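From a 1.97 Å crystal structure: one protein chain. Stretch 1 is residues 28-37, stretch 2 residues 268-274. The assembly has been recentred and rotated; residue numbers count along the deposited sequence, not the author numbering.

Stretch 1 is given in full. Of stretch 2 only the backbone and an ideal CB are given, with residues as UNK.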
# COMPACT_ATOMS: atom_id res chain seq x y z
N GLU A 28 6.71 11.79 -5.78
CA GLU A 28 5.82 12.64 -6.56
C GLU A 28 4.58 12.96 -5.72
O GLU A 28 4.07 14.08 -5.74
CB GLU A 28 5.40 11.94 -7.85
CG GLU A 28 4.67 12.86 -8.83
CD GLU A 28 4.46 12.21 -10.19
OE1 GLU A 28 5.39 11.54 -10.68
OE2 GLU A 28 3.36 12.37 -10.78
N VAL A 29 4.10 11.96 -4.99
CA VAL A 29 2.93 12.13 -4.14
C VAL A 29 3.22 13.22 -3.10
O VAL A 29 2.41 14.12 -2.89
CB VAL A 29 2.59 10.81 -3.41
CG1 VAL A 29 1.44 11.03 -2.43
CG2 VAL A 29 2.21 9.73 -4.43
N ALA A 30 4.38 13.12 -2.46
CA ALA A 30 4.78 14.10 -1.45
C ALA A 30 4.79 15.52 -2.02
O ALA A 30 4.29 16.46 -1.39
CB ALA A 30 6.18 13.75 -0.91
N LEU A 31 5.36 15.67 -3.20
CA LEU A 31 5.43 16.98 -3.84
C LEU A 31 4.05 17.55 -4.13
O LEU A 31 3.80 18.74 -3.95
CB LEU A 31 6.23 16.90 -5.14
CG LEU A 31 7.67 16.41 -5.00
CD1 LEU A 31 8.31 16.32 -6.38
CD2 LEU A 31 8.45 17.36 -4.10
N ARG A 32 3.14 16.69 -4.57
CA ARG A 32 1.79 17.15 -4.86
C ARG A 32 1.10 17.58 -3.57
O ARG A 32 0.43 18.61 -3.54
CB ARG A 32 0.98 16.05 -5.56
CG ARG A 32 1.51 15.68 -6.94
CD ARG A 32 0.59 14.67 -7.63
NE ARG A 32 -0.75 15.23 -7.80
CZ ARG A 32 -1.86 14.49 -7.91
NH1 ARG A 32 -1.79 13.17 -7.88
NH2 ARG A 32 -3.03 15.09 -8.05
N LEU A 33 1.27 16.80 -2.52
CA LEU A 33 0.67 17.12 -1.23
C LEU A 33 1.19 18.47 -0.72
O LEU A 33 0.42 19.30 -0.23
CB LEU A 33 0.98 16.02 -0.21
CG LEU A 33 0.29 14.68 -0.52
CD1 LEU A 33 0.78 13.60 0.44
CD2 LEU A 33 -1.23 14.87 -0.40
N ALA A 34 2.49 18.69 -0.85
CA ALA A 34 3.08 19.95 -0.42
C ALA A 34 2.47 21.12 -1.18
O ALA A 34 2.11 22.14 -0.58
CB ALA A 34 4.60 19.93 -0.63
N ALA A 35 2.35 20.97 -2.49
CA ALA A 35 1.79 22.02 -3.33
C ALA A 35 0.32 22.29 -2.99
O ALA A 35 -0.12 23.44 -2.99
CB ALA A 35 1.92 21.65 -4.80
N LEU A 36 -0.43 21.23 -2.70
CA LEU A 36 -1.84 21.36 -2.34
C LEU A 36 -2.03 22.10 -1.03
O LEU A 36 -2.91 22.95 -0.91
CB LEU A 36 -2.51 19.99 -2.24
CG LEU A 36 -2.83 19.26 -3.54
CD1 LEU A 36 -3.54 17.95 -3.22
CD2 LEU A 36 -3.71 20.14 -4.42
N GLN A 37 -1.21 21.77 -0.03
CA GLN A 37 -1.31 22.41 1.27
C GLN A 37 -0.59 23.75 1.32
O GLN A 37 -0.84 24.57 2.21
CB GLN A 37 -0.75 21.52 2.36
CG GLN A 37 -1.38 20.14 2.45
CD GLN A 37 -1.04 19.45 3.76
OE1 GLN A 37 -0.07 19.81 4.43
NE2 GLN A 37 -1.85 18.46 4.13
N UNK A 268 -9.93 20.38 -10.65
CA UNK A 268 -10.09 19.37 -9.61
C UNK A 268 -9.12 18.20 -9.76
O UNK A 268 -8.75 17.56 -8.77
CB UNK A 268 -11.53 18.85 -9.62
N UNK A 269 -8.70 17.95 -10.99
CA UNK A 269 -7.79 16.85 -11.28
C UNK A 269 -6.48 16.94 -10.49
O UNK A 269 -5.91 15.92 -10.13
CB UNK A 269 -7.49 16.82 -12.78
N UNK A 270 -6.01 18.16 -10.24
CA UNK A 270 -4.75 18.36 -9.50
C UNK A 270 -4.83 17.94 -8.03
O UNK A 270 -3.80 17.78 -7.38
CB UNK A 270 -4.34 19.83 -9.58
N UNK A 271 -6.05 17.75 -7.53
CA UNK A 271 -6.24 17.35 -6.14
C UNK A 271 -6.48 15.85 -5.98
O UNK A 271 -6.58 15.35 -4.86
CB UNK A 271 -7.41 18.12 -5.54
N UNK A 272 -6.59 15.14 -7.11
CA UNK A 272 -6.86 13.71 -7.09
C UNK A 272 -5.65 12.79 -6.99
O UNK A 272 -4.61 13.02 -7.62
CB UNK A 272 -7.64 13.35 -8.36
N UNK A 273 -5.82 11.73 -6.21
CA UNK A 273 -4.81 10.70 -6.02
C UNK A 273 -5.52 9.37 -6.25
O UNK A 273 -6.56 9.11 -5.63
CB UNK A 273 -4.16 10.77 -4.64
N UNK A 274 -4.98 8.54 -7.13
CA UNK A 274 -5.60 7.25 -7.40
C UNK A 274 -5.19 6.25 -6.34
O UNK A 274 -4.03 5.82 -6.29
CB UNK A 274 -5.22 6.74 -8.79

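Stretch 1 is a helix whose face toward stretch 2 carries Val 29, Arg 32, Leu 33 and Leu 36, three aliphatic side chains around one cation. Stretch 2 ends a 3-10 segment at 271 and continues as strand from 272, running at 158° to the helix, close to antiparallel.

At position 268 the ideal CB has nothing of stretch 1 within 5.5 Å, so the helix sets no preference. The residue is Leu 268, which makes no contact.

Position 269 points its CB away, again with nothing within 5.5 Å, and many side chains would fit. It is Arg 269. Arg 269 NH1 stays 5.6 Å from Arg 32 NH2 and is hydrogen-bonded elsewhere in the structure.

At position 270 CA-to-CB points sideways, and the ideal CB lies 5.2 Å from both Arg 32 NH2 and Leu 36 CD2. A small, polar or acidic residue would be reasonable, the last because a cation is near. Yet the backbone already serves that cation: Arg 32 NH2 donates to the O of 270 at 2.9 Å, with an N-H...acceptor angle of 150°. The residue is Asp 270, whose side chain comes no closer than 5.1 Å (Asp 270 CB to Arg 32 NH2), so its part in holding Arg 32 is played by the carbonyl.

Position 271 has phi/psi of -99/-5, and its CB points away, although the ideal CB is 4.4 Å from Leu 36 CD2. A side chain that turned back along that methyl could be aliphatic or a flat ring. His 271 does this with chi1 at -75° (m): Leu 36 CD2 sits 3.3 Å from the ring centroid, 4° off the normal, a CH-pi contact over one face.

At 272 the chain is extended (-88/140) and the CB points away, leaving the choice wide. The carbonyl matters more: its O accepts from Arg 32 NH1 at 2.8 Å and Arg 32 NH2 at 2.6 Å, a forked arrangement near the guanidinium plane. The residue is Leu 272, whose side chain comes nearest at Leu 272 CB, 5.0 Å from Arg 32 NH2.

Position 273 directs its CB toward the helix, 4.7 Å from Arg 32 NH1, with the methyls of Val 29, Leu 33 and Leu 36 beyond. A long aliphatic chain could use that apolar surface; an aromatic could also cover the flat cation. Phe 273 (chi1 -69°, m) does both. The guanidinium stacks on its ring, centres 4.1 Å apart and planes at 22°, and Arg 32 CZ lies 20° off the ring normal, a cation-pi geometry. Leu 36 CD1 meets the ring edge at Phe 273 CE2 (3.7 Å), while Leu 33 CD2 approaches Phe 273 CZ at 3.7 Å and Val 29 CG1 approaches Phe 273 CE1 at 3.9 Å.

At position 274 CB points sideways with nothing within 5.5 Å, so small or large side chains would suit; Ala 274 makes no contact.

Stretch 2 268-274: LRDHLFA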
# COMPACT_ATOMS: atom_id res chain seq x y z
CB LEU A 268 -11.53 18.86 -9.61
CG LEU A 268 -11.93 17.81 -8.58
CD1 LEU A 268 -13.36 18.09 -8.11
CD2 LEU A 268 -11.80 16.41 -9.19
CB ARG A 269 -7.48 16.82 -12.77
CG ARG A 269 -6.66 15.62 -13.22
CD ARG A 269 -6.27 15.81 -14.68
NE ARG A 269 -4.97 16.46 -14.81
CZ ARG A 269 -3.84 15.98 -14.29
NH1 ARG A 269 -3.86 14.84 -13.59
NH2 ARG A 269 -2.70 16.63 -14.44
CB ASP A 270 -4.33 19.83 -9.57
CG ASP A 270 -4.09 20.30 -10.98
OD1 ASP A 270 -3.42 19.57 -11.74
OD2 ASP A 270 -4.57 21.40 -11.33
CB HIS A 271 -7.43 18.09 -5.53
CG HIS A 271 -7.16 19.52 -5.20
ND1 HIS A 271 -7.24 20.01 -3.91
CD2 HIS A 271 -6.81 20.57 -5.98
CE1 HIS A 271 -6.97 21.30 -3.92
NE2 HIS A 271 -6.70 21.67 -5.17
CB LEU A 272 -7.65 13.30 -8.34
CG LEU A 272 -9.05 13.87 -8.58
CD1 LEU A 272 -9.61 13.30 -9.89
CD2 LEU A 272 -9.95 13.52 -7.41
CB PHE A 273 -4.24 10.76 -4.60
CG PHE A 273 -3.42 11.98 -4.34
CD1 PHE A 273 -2.04 11.97 -4.55
CD2 PHE A 273 -4.02 13.17 -3.93
CE1 PHE A 273 -1.27 13.12 -4.35
CE2 PHE A 273 -3.27 14.33 -3.73
CZ PHE A 273 -1.89 14.30 -3.95
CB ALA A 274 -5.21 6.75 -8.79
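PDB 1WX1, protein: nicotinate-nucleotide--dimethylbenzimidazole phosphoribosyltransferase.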